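Local coordinates for CELL WALL surface anchor family protein (Streptococcus pneumoniae, PDB 2WW8), which forms the adhesin of the pneumococcal pilus and probably mediates attachment to host cells, at residues Leu794-Tyr799 with Ala820-Gly826. Residues are numbered along the deposited sequence; the frame is centred on the assembly and turned at random.
Sequences LSDGKY and AFQIVNG
G797-Y799 and A820-V824 pair as antiparallel strands at the open end of the hairpin 797-805/816-824, in the C-terminal prealbumin-like domain. Two hydrogen-bonded pairs, G797 with I823 and Y799 with F821, carry four backbone bonds, among them G797 N to I823 O at 2.9 Å. Beyond the last bridge, the D796 carboxylate grips the turn into strand 827-833. Its OD2 takes the amide N of N825 at 2.8 Å, 29° out of the carboxylate plane, and OD1 accepts G826 N at 3.2 Å through its syn lone pair. On the buried face, Y799 CB sits over the F821 ring, 3.8 Å from its centroid, while the two rings are almost parallel but slid apart. Y799 CE1 rests against I823 CG1, and L794 CD1 meets the rim of F821. With CG anti to its carbonyl carbon (chi1 -68°), the tyrosine ring reaches back along its own chain, and OH donates to S795 O at 2.6 Å, pinning the preceding loop. On the other face, K798 and Q822 run side by side. Strand 736-744 contributes I738 and F740 against F821, so the hairpin packs across the core onto the second sheet, as in the beta sandwich of the CNA_B, transthyretin-like fold.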
loop_
_atom_site.group_PDB
_atom_site.type_symbol
_atom_site.label_atom_id
_atom_site.label_comp_id
_atom_site.label_asym_id
_atom_site.label_seq_id
_atom_site.Cartn_x
_atom_site.Cartn_y
_atom_site.Cartn_z
ATOM N N LEU A 794 -23.042 -61.749 -36.947
ATOM C CA LEU A 794 -21.888 -62.386 -37.569
ATOM C C LEU A 794 -20.615 -61.548 -37.434
ATOM O O LEU A 794 -20.615 -60.381 -37.810
ATOM C CB LEU A 794 -22.172 -62.658 -39.046
ATOM C CG LEU A 794 -23.291 -63.605 -39.495
ATOM C CD1 LEU A 794 -23.207 -63.650 -41.014
ATOM C CD2 LEU A 794 -23.187 -65.023 -38.896
ATOM N N SER A 795 -19.551 -62.165 -36.921
ATOM C CA SER A 795 -18.220 -61.551 -36.808
ATOM C C SER A 795 -17.573 -61.320 -38.171
ATOM O O SER A 795 -17.949 -61.947 -39.177
ATOM C CB SER A 795 -17.267 -62.461 -36.031
ATOM O OG SER A 795 -17.981 -63.166 -35.031
ATOM N N ASP A 796 -16.562 -60.451 -38.185
ATOM C CA ASP A 796 -15.803 -60.227 -39.413
ATOM C C ASP A 796 -15.081 -61.474 -39.929
ATOM O O ASP A 796 -14.671 -62.327 -39.134
ATOM C CB ASP A 796 -14.845 -59.052 -39.237
ATOM C CG ASP A 796 -15.551 -57.713 -39.376
ATOM O OD1 ASP A 796 -16.794 -57.651 -39.197
ATOM O OD2 ASP A 796 -14.834 -56.730 -39.679
ATOM N N GLY A 797 -14.958 -61.586 -41.252
ATOM C CA GLY A 797 -14.181 -62.664 -41.867
ATOM C C GLY A 797 -14.886 -63.283 -43.061
ATOM O O GLY A 797 -15.869 -62.727 -43.557
ATOM N N LYS A 798 -14.358 -64.420 -43.509
ATOM C CA LYS A 798 -14.865 -65.145 -44.673
ATOM C C LYS A 798 -15.812 -66.303 -44.308
ATOM O O LYS A 798 -15.559 -67.046 -43.349
ATOM C CB LYS A 798 -13.694 -65.634 -45.522
ATOM C CG LYS A 798 -12.682 -64.578 -45.945
ATOM C CD LYS A 798 -11.931 -65.069 -47.173
ATOM C CE LYS A 798 -10.572 -64.410 -47.332
ATOM N NZ LYS A 798 -10.804 -63.018 -47.778
ATOM N N TYR A 799 -16.904 -66.424 -45.074
ATOM C CA TYR A 799 -17.990 -67.382 -44.860
ATOM C C TYR A 799 -18.309 -68.135 -46.149
ATOM O O TYR A 799 -18.146 -67.595 -47.264
ATOM C CB TYR A 799 -19.277 -66.709 -44.376
ATOM C CG TYR A 799 -19.179 -66.122 -42.980
ATOM C CD1 TYR A 799 -18.551 -64.901 -42.779
ATOM C CD2 TYR A 799 -19.702 -66.788 -41.859
ATOM C CE1 TYR A 799 -18.436 -64.353 -41.499
ATOM C CE2 TYR A 799 -19.600 -66.246 -40.581
ATOM C CZ TYR A 799 -18.967 -65.019 -40.412
ATOM O OH TYR A 799 -18.831 -64.413 -39.176
ATOM N N ALA A 820 -20.324 -67.832 -51.233
ATOM C CA ALA A 820 -19.240 -67.216 -50.462
ATOM C C ALA A 820 -19.556 -65.747 -50.237
ATOM O O ALA A 820 -20.149 -65.081 -51.097
ATOM C CB ALA A 820 -17.898 -67.329 -51.184
ATOM N N PHE A 821 -19.152 -65.245 -49.075
ATOM C CA PHE A 821 -19.230 -63.792 -48.853
ATOM C C PHE A 821 -18.300 -63.452 -47.697
ATOM O O PHE A 821 -17.804 -64.366 -47.039
ATOM C CB PHE A 821 -20.659 -63.327 -48.547
ATOM C CG PHE A 821 -21.270 -63.957 -47.310
ATOM C CD1 PHE A 821 -22.050 -65.107 -47.409
ATOM C CD2 PHE A 821 -21.059 -63.411 -46.040
ATOM C CE1 PHE A 821 -22.620 -65.688 -46.264
ATOM C CE2 PHE A 821 -21.618 -63.975 -44.903
ATOM C CZ PHE A 821 -22.408 -65.106 -45.007
ATOM N N GLN A 822 -18.090 -62.154 -47.474
ATOM C CA GLN A 822 -17.281 -61.611 -46.392
ATOM C C GLN A 822 -18.076 -60.609 -45.560
ATOM O O GLN A 822 -18.921 -59.871 -46.080
ATOM C CB GLN A 822 -16.098 -60.853 -46.991
ATOM C CG GLN A 822 -14.830 -61.643 -47.059
ATOM C CD GLN A 822 -13.622 -60.720 -47.104
ATOM O OE1 GLN A 822 -12.893 -60.561 -46.123
ATOM N NE2 GLN A 822 -13.423 -60.088 -48.251
ATOM N N ILE A 823 -17.801 -60.574 -44.259
ATOM C CA ILE A 823 -18.295 -59.505 -43.390
ATOM C C ILE A 823 -17.052 -58.656 -43.037
ATOM O O ILE A 823 -16.047 -59.176 -42.524
ATOM C CB ILE A 823 -19.048 -60.046 -42.115
ATOM C CG1 ILE A 823 -20.204 -61.022 -42.418
ATOM C CG2 ILE A 823 -19.572 -58.898 -41.260
ATOM C CD1 ILE A 823 -21.429 -60.434 -43.104
ATOM N N VAL A 824 -17.103 -57.366 -43.362
ATOM C CA VAL A 824 -16.023 -56.417 -43.072
ATOM C C VAL A 824 -16.636 -55.161 -42.465
ATOM O O VAL A 824 -17.553 -54.563 -43.055
ATOM C CB VAL A 824 -15.193 -56.035 -44.322
ATOM C CG1 VAL A 824 -15.762 -54.792 -45.014
ATOM C CG2 VAL A 824 -13.749 -55.729 -43.949
ATOM N N ASN A 825 -16.122 -54.775 -41.293
ATOM C CA ASN A 825 -16.681 -53.678 -40.502
ATOM C C ASN A 825 -18.186 -53.865 -40.323
ATOM O O ASN A 825 -18.958 -52.925 -40.510
ATOM C CB ASN A 825 -16.362 -52.345 -41.171
ATOM C CG ASN A 825 -14.862 -52.125 -41.343
ATOM O OD1 ASN A 825 -14.054 -52.452 -40.470
ATOM N ND2 ASN A 825 -14.484 -51.558 -42.481
ATOM N N GLY A 826 -18.574 -55.105 -40.004
ATOM C CA GLY A 826 -19.967 -55.549 -39.869
ATOM C C GLY A 826 -20.870 -55.449 -41.090
ATOM O O GLY A 826 -22.091 -55.504 -40.971
#